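Local coordinates for annexin B22 (Schistosoma mansoni, PDB 4MDU), which binds acidic phospholipid membranes in a calcium-dependent manner, aggregates liposomes when calcium is present, and is involved in worm reproduction and host-parasite interaction, at residues T109-M112 with L113-L117; R129-I132 with E133-T137; K308-A311 with L312-L315; D97-K100 with V101-L105. All coordinates share one frame; numbering follows the deposited sequence.

Three of the contacts are turns within helices, and contact 3 is a helix start. Contacts 1 and 2, both in the predicted second repeat, have centres about 11 Å apart and touch through L117, which packs on L131, I134 and F135. Contact 3, in the predicted fourth repeat, is joined to contact 2 by the salt bridge between E133 OE2 and R314 NE, 2.7 Å, and R314 also meets L113 and S116 of contact 1. Contact 4, in the predicted first repeat, packs V101 and Q104 against M313 of contact 3. Contacts 2 and 4 do not touch. Residues of calcium sites lie near: M121, M302 and E56 are about 4 Å, between nearest side-chain atoms, from L131, L312 and F98, respectively.

Contact 1: residues T109-M112 with L113-L117; sequences TPYM and LAKSL
T109-M112 and L113-L117 form the opening turns of helix 109-122, and their contact is an intrahelical one between residues up to four apart, buried in the predicted second annexin repeat. Successive backbone bonds hold it: L113 N donates to T109 O at 2.9 Å, A114 N to P110 O at 2.9 Å and K115 N to Y111 O at 2.8 Å, the last nearly straight at 167°. S116 N closes the series on M112 O with a longer bond of 3.3 Å.

Side chains follow the same spacing. The methyl CG2 of T109 lies alongside L113, 4.0 Å from CD1, both groups pointing the same way. On another side of the helix, the extended K115 chain passes the Y111 ring at an oblique angle, its CD 3.9 Å from CE1, while the phenol oxygen is bonded beyond the two segments to D156. M112 starts with CG swung away from its own N (chi1 -172°) and then folds at its next two bonds, which brings SD within 4.0 Å of CD2 of L113. A114 presents only a methyl, CB 3.4 Å from P110 O, and this small side chain packs on A149 and Y150.

P110 sits in the first turn, where a helix needs no backbone N-H from it. S116 meets both I134 and R314, L117 packs on L131, I134, F135 and V146, and M112 and L113 meet I317 and R314, respectively. A helix packed in this way on helices 128-136, 140-156 and 311-320 is as expected in the all-helical annexin fold.

Contact 2: residues R129-I132 with E133-T137; sequences RVLI and EIFTT
Backbone bonds join R129-I132 to E133-T137 through the body of helix 128-136: E133 N binds R129 O, I134 N binds V130 O and F135 N binds L131 O at 2.9 Å. I132 O is gripped twice by T136, through the backbone N at 3.1 Å and through the hydroxyl OG1 at 2.8 Å. The two donors arrive from opposite faces of the carbonyl plane, and the hydroxyl can reach because chi1 of -74° sets OG1 beside its own backbone N. This gives the buried hydroxyl a partner in the preceding turn. T137 grips I134 O in the same double way, with N and OG1 both donating, three residues back rather than four.

Apolar contacts run along another side. V130 and I134 lie side by side, with CG1 and CD1 3.9 Å apart, and CB of L131 rests 4.1 Å from CE2 of F135. L131 and F135 also pack on L117 of helix 109-122 and on helix 177-187.

The charged groups of R129 and E133 do not pair with each other. R129 NE stands 6.3 Å from E133 OE1, and the E133 carboxylate is instead engaged by R314 of helix 311-320, outside both segments. That arginine would probably favour the charged form of the buried carboxylate. A glutamate of the predicted second repeat facing an arginine of the predicted fourth is consistent with the polar central channel of the annexin fold, which runs between its two pairs of repeats.

Contact 3: residues K308-A311 with L312-L315; sequences KDYA and LMRL
From an extended D309 (phi -124°, psi 123°) the chain turns at Y310 and enters helix 311-320, where R314 N donates to Y310 O and L315 N to A311 O, each at 2.8 Å. D309 OD2 accepts a weak capping bond from A311 N. The next two amides use water: M313 N donates at 3.1 Å to one that in turn bonds D309 O, and L312 N donates at 3.0 Å to a second, lying against D309 O and OD2.

M313 has its CG wedged between its own N and carbonyl carbon (chi1 73°), which lays the thioether along the Y310 ring. Its methyl CE sits over one face, 4.2 Å from the ring centroid, while SD approaches obliquely, 4.0 Å from CD1, in a Met-aromatic contact. R314 bends at chi3 so that a guanidinium face covers the backbone of Y310 and A311, NH2 lying 3.6 Å from A311 CA; its NE turns to E133 of helix 128-136.

The first-turn amides thus rely on one weak carboxylate bond and two waters, which implies that D309 caps this helix start largely through solvent.

Contact 4: residues D97-K100 with V101-L105; sequences DFRK and VLCQL
The F98 ring is covered on one face by L102, whose CD1 stands almost over the ring centre, 3.8 Å from the centroid and 13° off the normal, a CH-pi contact one helical turn along. CG of L102 also closes on the ring, 3.8 Å from CE1. V101 comes in obliquely with CG1, 4.1 Å from CD1. The calcium-site residue E56 and I60, both of helix 56-63, and D350 and T354 of helix 349-358 also touch the F98 side chain.

V101 sets CG1 between its N and its carbonyl carbon (chi1 69°), bringing this methyl to 3.1 Å from F98 O. The same carbonyl accepts from L102 N at 2.9 Å. C103 N is divided between two carbonyls: a bond of 2.9 Å to R99 O and a weak one of 3.0 Å to K100 O, which accepts from Q104 N as well. At the more polar side, D97 bonds T307 and the guanidinium of R99 reaches the K91 carbonyl, while K100 and Q104 lie against Y310.

Helix 96-106 thereby sets F98 between helices 56-63 and 349-358, V101 on Y351 and M313, and L102 on I59. These contacts are consistent with the pairing of the predicted first and fourth repeats into one module of the annexin fold.

Contact 1: residues T109-M112 with L113-L117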
ATOM      1  N   THR B 109      24.240   9.271   8.807  1.00 21.03           N
ATOM      2  CA  THR B 109      22.911   9.224   8.184  1.00 23.83           C
ATOM      3  C   THR B 109      22.830   8.335   6.939  1.00 29.29           C
ATOM      4  O   THR B 109      21.954   7.483   6.855  1.00 27.20           O
ATOM      5  CB  THR B 109      22.425  10.615   7.798  1.00 26.81           C
ATOM      6  OG1 THR B 109      22.437  11.451   8.954  1.00 28.55           O
ATOM      7  CG2 THR B 109      21.038  10.544   7.222  1.00 22.33           C
ATOM      8  N   PRO B 110      23.730   8.547   5.956  1.00 31.40           N
ATOM      9  CA  PRO B 110      23.650   7.721   4.746  1.00 29.66           C
ATOM     10  C   PRO B 110      23.767   6.218   5.002  1.00 22.86           C
ATOM     11  O   PRO B 110      23.082   5.450   4.332  1.00 23.12           O
ATOM     12  CB  PRO B 110      24.822   8.230   3.876  1.00 33.89           C
ATOM     13  CG  PRO B 110      25.659   9.091   4.783  1.00 30.36           C
ATOM     14  CD  PRO B 110      24.727   9.627   5.827  1.00 23.00           C
ATOM     15  N   TYR B 111      24.606   5.790   5.938  1.00 23.72           N
ATOM     16  CA  TYR B 111      24.696   4.350   6.228  1.00 27.60           C
ATOM     17  C   TYR B 111      23.390   3.868   6.869  1.00 28.14           C
ATOM     18  O   TYR B 111      22.828   2.798   6.550  1.00 19.45           O
ATOM     19  CB  TYR B 111      25.864   4.075   7.170  1.00 30.54           C
ATOM     20  CG  TYR B 111      26.172   2.605   7.336  1.00 40.96           C
ATOM     21  CD1 TYR B 111      25.621   1.865   8.374  1.00 40.98           C
ATOM     22  CD2 TYR B 111      27.017   1.954   6.450  1.00 40.15           C
ATOM     23  CE1 TYR B 111      25.908   0.517   8.524  1.00 41.78           C
ATOM     24  CE2 TYR B 111      27.303   0.609   6.590  1.00 44.73           C
ATOM     25  CZ  TYR B 111      26.746  -0.104   7.628  1.00 45.07           C
ATOM     26  OH  TYR B 111      27.048  -1.440   7.756  1.00 45.60           O
ATOM     27  N   MET B 112      22.894   4.675   7.785  1.00 25.95           N
ATOM     28  CA  MET B 112      21.632   4.339   8.432  1.00 33.57           C
ATOM     29  C   MET B 112      20.525   4.159   7.393  1.00 29.94           C
ATOM     30  O   MET B 112      19.771   3.190   7.435  1.00 34.09           O
ATOM     31  CB  MET B 112      21.261   5.400   9.468  1.00 32.16           C
ATOM     32  CG  MET B 112      20.068   5.007  10.313  1.00 43.30           C
ATOM     33  SD  MET B 112      18.646   5.852   9.661  1.00 54.28           S
ATOM     34  CE  MET B 112      18.842   7.333  10.606  1.00 22.55           C
ATOM     35  N   LEU B 113      20.446   5.068   6.429  1.00 29.84           N
ATOM     36  CA  LEU B 113      19.402   4.939   5.425  1.00 22.42           C
ATOM     37  C   LEU B 113      19.668   3.711   4.563  1.00 19.05           C
ATOM     38  O   LEU B 113      18.740   2.969   4.208  1.00 20.67           O
ATOM     39  CB  LEU B 113      19.259   6.214   4.591  1.00 19.60           C
ATOM     40  CG  LEU B 113      18.771   7.408   5.409  1.00 22.67           C
ATOM     41  CD1 LEU B 113      18.731   8.648   4.527  1.00 28.44           C
ATOM     42  CD2 LEU B 113      17.405   7.121   6.033  1.00 16.17           C
ATOM     43  N   ALA B 114      20.929   3.468   4.238  1.00 24.56           N
ATOM     44  CA  ALA B 114      21.236   2.330   3.364  1.00 32.62           C
ATOM     45  C   ALA B 114      20.866   0.998   4.043  1.00 28.56           C
ATOM     46  O   ALA B 114      20.312   0.108   3.417  1.00 27.97           O
ATOM     47  CB  ALA B 114      22.713   2.346   2.896  1.00 15.75           C
ATOM     48  N   LYS B 115      21.150   0.872   5.329  1.00 28.39           N
ATOM     49  CA  LYS B 115      20.772  -0.345   6.034  1.00 33.23           C
ATOM     50  C   LYS B 115      19.255  -0.594   5.976  1.00 26.69           C
ATOM     51  O   LYS B 115      18.812  -1.701   5.677  1.00 25.21           O
ATOM     52  CB  LYS B 115      21.271  -0.315   7.475  1.00 39.22           C
ATOM     53  CG  LYS B 115      22.233  -1.454   7.821  1.00 51.99           C
ATOM     54  CD  LYS B 115      22.602  -1.439   9.304  1.00 59.71           C
ATOM     55  CE  LYS B 115      23.553  -2.565   9.669  1.00 65.54           C
ATOM     56  NZ  LYS B 115      23.871  -2.580  11.130  1.00 66.44           N
ATOM     57  N   SER B 116      18.459   0.431   6.240  1.00 22.11           N
ATOM     58  CA  SER B 116      17.007   0.291   6.101  1.00 28.53           C
ATOM     59  C   SER B 116      16.591  -0.066   4.673  1.00 25.56           C
ATOM     60  O   SER B 116      15.637  -0.816   4.481  1.00 31.28           O
ATOM     61  CB  SER B 116      16.267   1.562   6.544  1.00 26.14           C
ATOM     62  OG  SER B 116      16.452   1.807   7.925  1.00 28.17           O
ATOM     63  N   LEU B 117      17.275   0.482   3.670  1.00 30.85           N
ATOM     64  CA  LEU B 117      16.939   0.150   2.281  1.00 25.37           C
ATOM     65  C   LEU B 117      17.246  -1.314   2.055  1.00 19.35           C
ATOM     66  O   LEU B 117      16.453  -2.059   1.480  1.00 22.99           O
ATOM     67  CB  LEU B 117      17.720   1.025   1.277  1.00 23.17           C
ATOM     68  CG  LEU B 117      17.283   2.491   1.213  1.00 20.91           C
ATOM     69  CD1 LEU B 117      18.280   3.312   0.386  1.00 22.80           C
ATOM     70  CD2 LEU B 117      15.861   2.605   0.650  1.00 13.19           C
TER

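Contact 2: residues R129-I132 with E133-T137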
ATOM      1  N   ARG B 129       6.891   0.970   0.826  1.00 31.68           N
ATOM      2  CA  ARG B 129       6.539   2.103   1.657  1.00 30.00           C
ATOM      3  C   ARG B 129       7.807   2.768   2.172  1.00 30.81           C
ATOM      4  O   ARG B 129       7.907   4.008   2.225  1.00 25.69           O
ATOM      5  CB  ARG B 129       5.684   1.628   2.830  1.00 30.58           C
ATOM      6  CG  ARG B 129       5.242   2.731   3.757  1.00 44.62           C
ATOM      7  CD  ARG B 129       4.306   2.216   4.854  1.00 61.90           C
ATOM      8  NE  ARG B 129       4.134   3.215   5.909  1.00 75.31           N
ATOM      9  CZ  ARG B 129       3.121   3.248   6.771  1.00 81.24           C
ATOM     10  NH1 ARG B 129       2.153   2.340   6.715  1.00 80.06           N
ATOM     11  NH2 ARG B 129       3.073   4.200   7.692  1.00 82.43           N
ATOM     12  N   VAL B 130       8.770   1.933   2.554  1.00 26.61           N
ATOM     13  CA  VAL B 130      10.066   2.398   3.024  1.00 24.21           C
ATOM     14  C   VAL B 130      10.904   2.971   1.858  1.00 27.01           C
ATOM     15  O   VAL B 130      11.605   3.970   2.018  1.00 25.24           O
ATOM     16  CB  VAL B 130      10.816   1.272   3.788  1.00 27.75           C
ATOM     17  CG1 VAL B 130      12.270   1.654   4.053  1.00 21.50           C
ATOM     18  CG2 VAL B 130      10.106   0.968   5.110  1.00 26.13           C
ATOM     19  N   LEU B 131      10.817   2.363   0.680  1.00 21.39           N
ATOM     20  CA  LEU B 131      11.562   2.902  -0.472  1.00 27.61           C
ATOM     21  C   LEU B 131      11.025   4.289  -0.837  1.00 27.05           C
ATOM     22  O   LEU B 131      11.785   5.244  -0.988  1.00 20.86           O
ATOM     23  CB  LEU B 131      11.475   1.975  -1.690  1.00 24.32           C
ATOM     24  CG  LEU B 131      11.891   0.529  -1.515  1.00 27.53           C
ATOM     25  CD1 LEU B 131      12.024  -0.191  -2.900  1.00 19.54           C
ATOM     26  CD2 LEU B 131      13.167   0.477  -0.718  1.00 29.77           C
ATOM     27  N   ILE B 132       9.699   4.402  -0.929  1.00 32.98           N
ATOM     28  CA  ILE B 132       9.076   5.697  -1.181  1.00 30.96           C
ATOM     29  C   ILE B 132       9.457   6.738  -0.133  1.00 28.81           C
ATOM     30  O   ILE B 132       9.870   7.853  -0.461  1.00 25.60           O
ATOM     31  CB  ILE B 132       7.556   5.588  -1.224  1.00 26.19           C
ATOM     32  CG1 ILE B 132       7.131   4.667  -2.362  1.00 25.40           C
ATOM     33  CG2 ILE B 132       6.945   6.961  -1.390  1.00 22.54           C
ATOM     34  CD1 ILE B 132       5.642   4.575  -2.556  1.00 25.96           C
ATOM     35  N   GLU B 133       9.325   6.365   1.135  1.00 26.66           N
ATOM     36  CA  GLU B 133       9.608   7.272   2.248  1.00 22.02           C
ATOM     37  C   GLU B 133      11.035   7.826   2.220  1.00 25.08           C
ATOM     38  O   GLU B 133      11.272   9.026   2.417  1.00 25.23           O
ATOM     39  CB  GLU B 133       9.356   6.560   3.597  1.00 22.92           C
ATOM     40  CG  GLU B 133       9.710   7.433   4.805  1.00 29.62           C
ATOM     41  CD  GLU B 133      10.430   6.666   5.904  1.00 29.51           C
ATOM     42  OE1 GLU B 133       9.904   5.626   6.336  1.00 32.88           O
ATOM     43  OE2 GLU B 133      11.522   7.102   6.331  1.00 27.91           O
ATOM     44  N   ILE B 134      11.989   6.938   2.001  1.00 24.95           N
ATOM     45  CA  ILE B 134      13.395   7.311   1.990  1.00 28.81           C
ATOM     46  C   ILE B 134      13.818   8.041   0.700  1.00 23.59           C
ATOM     47  O   ILE B 134      14.352   9.152   0.759  1.00 23.45           O
ATOM     48  CB  ILE B 134      14.287   6.069   2.224  1.00 26.90           C
ATOM     49  CG1 ILE B 134      14.114   5.578   3.670  1.00 25.79           C
ATOM     50  CG2 ILE B 134      15.746   6.404   1.931  1.00 20.14           C
ATOM     51  CD1 ILE B 134      15.015   4.424   4.025  1.00 25.95           C
ATOM     52  N   PHE B 135      13.557   7.441  -0.459  1.00 22.74           N
ATOM     53  CA  PHE B 135      13.995   8.053  -1.719  1.00 25.62           C
ATOM     54  C   PHE B 135      13.405   9.431  -1.937  1.00 30.76           C
ATOM     55  O   PHE B 135      14.093  10.348  -2.396  1.00 24.58           O
ATOM     56  CB  PHE B 135      13.675   7.153  -2.907  1.00 30.87           C
ATOM     57  CG  PHE B 135      14.512   5.918  -2.952  1.00 25.77           C
ATOM     58  CD1 PHE B 135      15.808   5.938  -2.468  1.00 21.93           C
ATOM     59  CD2 PHE B 135      14.005   4.734  -3.454  1.00 32.39           C
ATOM     60  CE1 PHE B 135      16.601   4.791  -2.498  1.00 28.74           C
ATOM     61  CE2 PHE B 135      14.788   3.581  -3.492  1.00 37.64           C
ATOM     62  CZ  PHE B 135      16.082   3.609  -3.008  1.00 30.02           C
ATOM     63  N   THR B 136      12.123   9.580  -1.618  1.00 27.27           N
ATOM     64  CA  THR B 136      11.475  10.887  -1.681  1.00 25.95           C
ATOM     65  C   THR B 136      12.321  11.975  -1.026  1.00 29.66           C
ATOM     66  O   THR B 136      12.407  13.093  -1.537  1.00 26.66           O
ATOM     67  CB  THR B 136      10.090  10.847  -1.016  1.00 25.31           C
ATOM     68  OG1 THR B 136       9.185  10.143  -1.872  1.00 22.34           O
ATOM     69  CG2 THR B 136       9.569  12.232  -0.793  1.00 18.96           C
ATOM     70  N   THR B 137      12.966  11.638   0.090  1.00 24.74           N
ATOM     71  CA  THR B 137      13.650  12.644   0.899  1.00 24.03           C
ATOM     72  C   THR B 137      15.129  12.866   0.560  1.00 26.68           C
ATOM     73  O   THR B 137      15.817  13.613   1.255  1.00 28.25           O
ATOM     74  CB  THR B 137      13.557  12.306   2.401  1.00 23.23           C
ATOM     75  OG1 THR B 137      14.342  11.134   2.661  1.00 26.61           O
ATOM     76  CG2 THR B 137      12.114  12.041   2.793  1.00 16.07           C
TER

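Contact 3: residues K308-A311 with L312-L315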
ATOM      1  N   LYS B 308      10.418  -2.760  16.155  1.00 40.66           N
ATOM      2  CA  LYS B 308      10.206  -3.769  15.134  1.00 47.38           C
ATOM      3  C   LYS B 308       9.939  -3.083  13.792  1.00 48.03           C
ATOM      4  O   LYS B 308      10.109  -3.682  12.728  1.00 52.36           O
ATOM      5  CB  LYS B 308       9.043  -4.693  15.529  1.00 55.10           C
ATOM      6  CG  LYS B 308       9.294  -5.504  16.802  1.00 62.56           C
ATOM      7  CD  LYS B 308       8.141  -6.466  17.117  1.00 68.05           C
ATOM      8  N   ASP B 309       9.511  -1.823  13.858  1.00 41.22           N
ATOM      9  CA  ASP B 309       9.378  -0.982  12.674  1.00 38.59           C
ATOM     10  C   ASP B 309      10.188   0.283  12.890  1.00 41.01           C
ATOM     11  O   ASP B 309       9.938   1.023  13.849  1.00 37.92           O
ATOM     12  CB  ASP B 309       7.922  -0.606  12.404  1.00 37.45           C
ATOM     13  CG  ASP B 309       7.728  -0.023  11.008  1.00 47.09           C
ATOM     14  OD1 ASP B 309       7.571  -0.830  10.070  1.00 47.31           O
ATOM     15  OD2 ASP B 309       7.733   1.226  10.845  1.00 38.34           O
ATOM     16  N   TYR B 310      11.133   0.544  11.984  1.00 27.25           N
ATOM     17  CA  TYR B 310      12.118   1.597  12.199  1.00 21.83           C
ATOM     18  C   TYR B 310      11.676   2.958  11.718  1.00 19.60           C
ATOM     19  O   TYR B 310      12.382   3.943  11.938  1.00 27.45           O
ATOM     20  CB  TYR B 310      13.435   1.226  11.528  1.00 35.77           C
ATOM     21  CG  TYR B 310      14.317   0.375  12.390  1.00 41.05           C
ATOM     22  CD1 TYR B 310      15.529   0.856  12.849  1.00 56.71           C
ATOM     23  CD2 TYR B 310      13.933  -0.903  12.760  1.00 49.17           C
ATOM     24  CE1 TYR B 310      16.352   0.084  13.645  1.00 64.95           C
ATOM     25  CE2 TYR B 310      14.744  -1.686  13.564  1.00 58.25           C
ATOM     26  CZ  TYR B 310      15.957  -1.187  14.001  1.00 63.30           C
ATOM     27  OH  TYR B 310      16.785  -1.951  14.796  1.00 60.80           O
ATOM     28  N   ALA B 311      10.498   3.020  11.094  1.00 22.28           N
ATOM     29  CA  ALA B 311      10.037   4.251  10.451  1.00 24.30           C
ATOM     30  C   ALA B 311       9.939   5.445  11.400  1.00 28.91           C
ATOM     31  O   ALA B 311      10.416   6.541  11.085  1.00 24.57           O
ATOM     32  CB  ALA B 311       8.702   4.021   9.708  1.00 20.91           C
ATOM     33  N   LEU B 312       9.342   5.223  12.569  1.00 25.44           N
ATOM     34  CA  LEU B 312       9.146   6.299  13.532  1.00 21.94           C
ATOM     35  C   LEU B 312      10.452   6.940  13.929  1.00 24.27           C
ATOM     36  O   LEU B 312      10.591   8.170  13.888  1.00 24.05           O
ATOM     37  CB  LEU B 312       8.424   5.795  14.790  1.00 20.00           C
ATOM     38  CG  LEU B 312       8.278   6.844  15.895  1.00 27.69           C
ATOM     39  CD1 LEU B 312       7.505   8.072  15.423  1.00 21.60           C
ATOM     40  CD2 LEU B 312       7.579   6.223  17.124  1.00 27.57           C
ATOM     41  N   MET B 313      11.411   6.113  14.335  1.00 24.80           N
ATOM     42  CA  MET B 313      12.707   6.645  14.745  1.00 20.67           C
ATOM     43  C   MET B 313      13.516   7.182  13.536  1.00 26.74           C
ATOM     44  O   MET B 313      14.210   8.189  13.662  1.00 22.53           O
ATOM     45  CB  MET B 313      13.502   5.630  15.609  1.00 15.48           C
ATOM     46  CG  MET B 313      14.090   4.427  14.879  1.00 26.89           C
ATOM     47  SD  MET B 313      15.091   3.335  15.940  1.00 35.71           S
ATOM     48  CE  MET B 313      13.889   2.072  16.299  1.00 31.24           C
ATOM     49  N   ARG B 314      13.409   6.535  12.372  1.00 24.98           N
ATOM     50  CA  ARG B 314      14.100   7.051  11.179  1.00 24.37           C
ATOM     51  C   ARG B 314      13.621   8.464  10.855  1.00 19.25           C
ATOM     52  O   ARG B 314      14.420   9.388  10.693  1.00 18.96           O
ATOM     53  CB  ARG B 314      13.900   6.140   9.972  1.00 19.36           C
ATOM     54  CG  ARG B 314      14.533   6.710   8.673  1.00 28.45           C
ATOM     55  CD  ARG B 314      14.539   5.693   7.523  1.00 18.87           C
ATOM     56  NE  ARG B 314      13.207   5.181   7.229  1.00 23.35           N
ATOM     57  CZ  ARG B 314      12.794   3.949   7.512  1.00 30.20           C
ATOM     58  NH1 ARG B 314      13.621   3.068   8.069  1.00 26.94           N
ATOM     59  NH2 ARG B 314      11.551   3.589   7.228  1.00 31.27           N
ATOM     60  N   LEU B 315      12.305   8.643  10.820  1.00 26.65           N
ATOM     61  CA  LEU B 315      11.728   9.941  10.503  1.00 25.97           C
ATOM     62  C   LEU B 315      12.130  11.018  11.501  1.00 30.06           C
ATOM     63  O   LEU B 315      12.571  12.104  11.107  1.00 29.41           O
ATOM     64  CB  LEU B 315      10.214   9.838  10.371  1.00 18.63           C
ATOM     65  CG  LEU B 315       9.820   9.091   9.095  1.00 25.31           C
ATOM     66  CD1 LEU B 315       8.358   8.764   9.113  1.00 24.47           C
ATOM     67  CD2 LEU B 315      10.216   9.883   7.799  1.00 23.14           C
TER
HETATM   68  O   HOH W   1      10.725   3.206  15.144  1.00 32.76           O
HETATM   69  O   HOH W   2       7.785   2.711  12.994  1.00 36.97           O

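Contact 4: residues D97-K100 with V101-L105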
ATOM      1  N   ASP B  97      15.517  -1.889  23.126  1.00 40.75           N
ATOM      2  CA  ASP B  97      15.086  -0.799  22.265  1.00 33.14           C
ATOM      3  C   ASP B  97      16.014   0.406  22.365  1.00 31.49           C
ATOM      4  O   ASP B  97      16.223   1.126  21.392  1.00 37.03           O
ATOM      5  CB  ASP B  97      13.662  -0.382  22.615  1.00 32.96           C
ATOM      6  CG  ASP B  97      12.666  -1.470  22.316  1.00 48.97           C
ATOM      7  OD1 ASP B  97      11.506  -1.369  22.774  1.00 49.07           O
ATOM      8  OD2 ASP B  97      13.061  -2.433  21.621  1.00 49.82           O
ATOM      9  N   PHE B  98      16.565   0.622  23.547  1.00 23.35           N
ATOM     10  CA  PHE B  98      17.462   1.733  23.736  1.00 28.32           C
ATOM     11  C   PHE B  98      18.673   1.543  22.835  1.00 37.69           C
ATOM     12  O   PHE B  98      19.053   2.450  22.099  1.00 35.57           O
ATOM     13  CB  PHE B  98      17.896   1.820  25.186  1.00 28.04           C
ATOM     14  CG  PHE B  98      18.662   3.060  25.507  1.00 33.16           C
ATOM     15  CD1 PHE B  98      18.411   4.238  24.827  1.00 26.24           C
ATOM     16  CD2 PHE B  98      19.630   3.053  26.497  1.00 38.84           C
ATOM     17  CE1 PHE B  98      19.117   5.378  25.119  1.00 38.35           C
ATOM     18  CE2 PHE B  98      20.341   4.195  26.798  1.00 42.19           C
ATOM     19  CZ  PHE B  98      20.086   5.359  26.109  1.00 43.51           C
ATOM     20  N   ARG B  99      19.276   0.360  22.888  1.00 40.00           N
ATOM     21  CA  ARG B  99      20.413   0.054  22.016  1.00 37.08           C
ATOM     22  C   ARG B  99      20.050   0.234  20.534  1.00 31.41           C
ATOM     23  O   ARG B  99      20.814   0.819  19.769  1.00 27.54           O
ATOM     24  CB  ARG B  99      20.942  -1.356  22.281  1.00 36.54           C
ATOM     25  CG  ARG B  99      22.194  -1.703  21.502  1.00 44.25           C
ATOM     26  CD  ARG B  99      22.979  -2.821  22.178  1.00 49.67           C
ATOM     27  NE  ARG B  99      22.351  -4.134  22.021  1.00 48.34           N
ATOM     28  CZ  ARG B  99      22.876  -5.274  22.470  1.00 45.91           C
ATOM     29  NH1 ARG B  99      24.032  -5.270  23.119  1.00 41.21           N
ATOM     30  NH2 ARG B  99      22.239  -6.420  22.278  1.00 48.65           N
ATOM     31  N   LYS B 100      18.882  -0.261  20.140  1.00 32.52           N
ATOM     32  CA  LYS B 100      18.405  -0.096  18.772  1.00 31.59           C
ATOM     33  C   LYS B 100      18.446   1.372  18.351  1.00 35.57           C
ATOM     34  O   LYS B 100      19.060   1.732  17.350  1.00 37.93           O
ATOM     35  CB  LYS B 100      16.973  -0.612  18.637  1.00 38.88           C
ATOM     36  CG  LYS B 100      16.840  -2.000  18.071  1.00 49.58           C
ATOM     37  CD  LYS B 100      16.751  -3.040  19.166  1.00 62.67           C
ATOM     38  CE  LYS B 100      16.532  -4.424  18.569  1.00 68.68           C
ATOM     39  NZ  LYS B 100      15.381  -4.413  17.619  1.00 70.76           N
ATOM     40  N   VAL B 101      17.796   2.230  19.121  1.00 28.18           N
ATOM     41  CA  VAL B 101      17.679   3.606  18.692  1.00 33.01           C
ATOM     42  C   VAL B 101      19.054   4.275  18.733  1.00 29.84           C
ATOM     43  O   VAL B 101      19.378   5.119  17.888  1.00 28.04           O
ATOM     44  CB  VAL B 101      16.611   4.380  19.510  1.00 28.97           C
ATOM     45  CG1 VAL B 101      17.062   4.574  20.945  1.00 18.64           C
ATOM     46  CG2 VAL B 101      16.312   5.723  18.845  1.00 26.86           C
ATOM     47  N   LEU B 102      19.873   3.883  19.700  1.00 26.24           N
ATOM     48  CA  LEU B 102      21.225   4.418  19.789  1.00 31.53           C
ATOM     49  C   LEU B 102      22.046   4.059  18.543  1.00 38.17           C
ATOM     50  O   LEU B 102      22.901   4.826  18.100  1.00 29.95           O
ATOM     51  CB  LEU B 102      21.941   3.905  21.028  1.00 33.34           C
ATOM     52  CG  LEU B 102      21.600   4.578  22.356  1.00 44.48           C
ATOM     53  CD1 LEU B 102      22.416   3.968  23.492  1.00 45.32           C
ATOM     54  CD2 LEU B 102      21.830   6.080  22.276  1.00 45.10           C
ATOM     55  N   CYS B 103      21.792   2.887  17.981  1.00 31.65           N
ATOM     56  CA  CYS B 103      22.574   2.469  16.841  1.00 38.66           C
ATOM     57  C   CYS B 103      22.148   3.245  15.606  1.00 35.66           C
ATOM     58  O   CYS B 103      22.987   3.635  14.816  1.00 36.20           O
ATOM     59  CB  CYS B 103      22.503   0.959  16.621  1.00 42.28           C
ATOM     60  SG  CYS B 103      23.585   0.008  17.739  1.00 81.52           S
ATOM     61  N   GLN B 104      20.853   3.493  15.448  1.00 31.74           N
ATOM     62  CA  GLN B 104      20.402   4.302  14.318  1.00 34.20           C
ATOM     63  C   GLN B 104      21.050   5.674  14.406  1.00 31.72           C
ATOM     64  O   GLN B 104      21.506   6.227  13.415  1.00 31.08           O
ATOM     65  CB  GLN B 104      18.878   4.414  14.308  1.00 30.49           C
ATOM     66  CG  GLN B 104      18.199   3.064  14.180  1.00 26.47           C
ATOM     67  CD  GLN B 104      18.718   2.288  12.988  1.00 44.28           C
ATOM     68  OE1 GLN B 104      18.557   2.716  11.839  1.00 41.04           O
ATOM     69  NE2 GLN B 104      19.361   1.147  13.250  1.00 50.92           N
ATOM     70  N   LEU B 105      21.135   6.183  15.627  1.00 31.74           N
ATOM     71  CA  LEU B 105      21.659   7.510  15.910  1.00 33.31           C
ATOM     72  C   LEU B 105      23.181   7.722  15.720  1.00 28.35           C
ATOM     73  O   LEU B 105      23.577   8.759  15.181  1.00 29.27           O
ATOM     74  CB  LEU B 105      21.220   7.901  17.328  1.00 39.91           C
ATOM     75  CG  LEU B 105      20.952   9.335  17.793  1.00 35.95           C
ATOM     76  CD1 LEU B 105      20.187  10.216  16.796  1.00 21.02           C
ATOM     77  CD2 LEU B 105      20.217   9.262  19.124  1.00 38.29           C
TER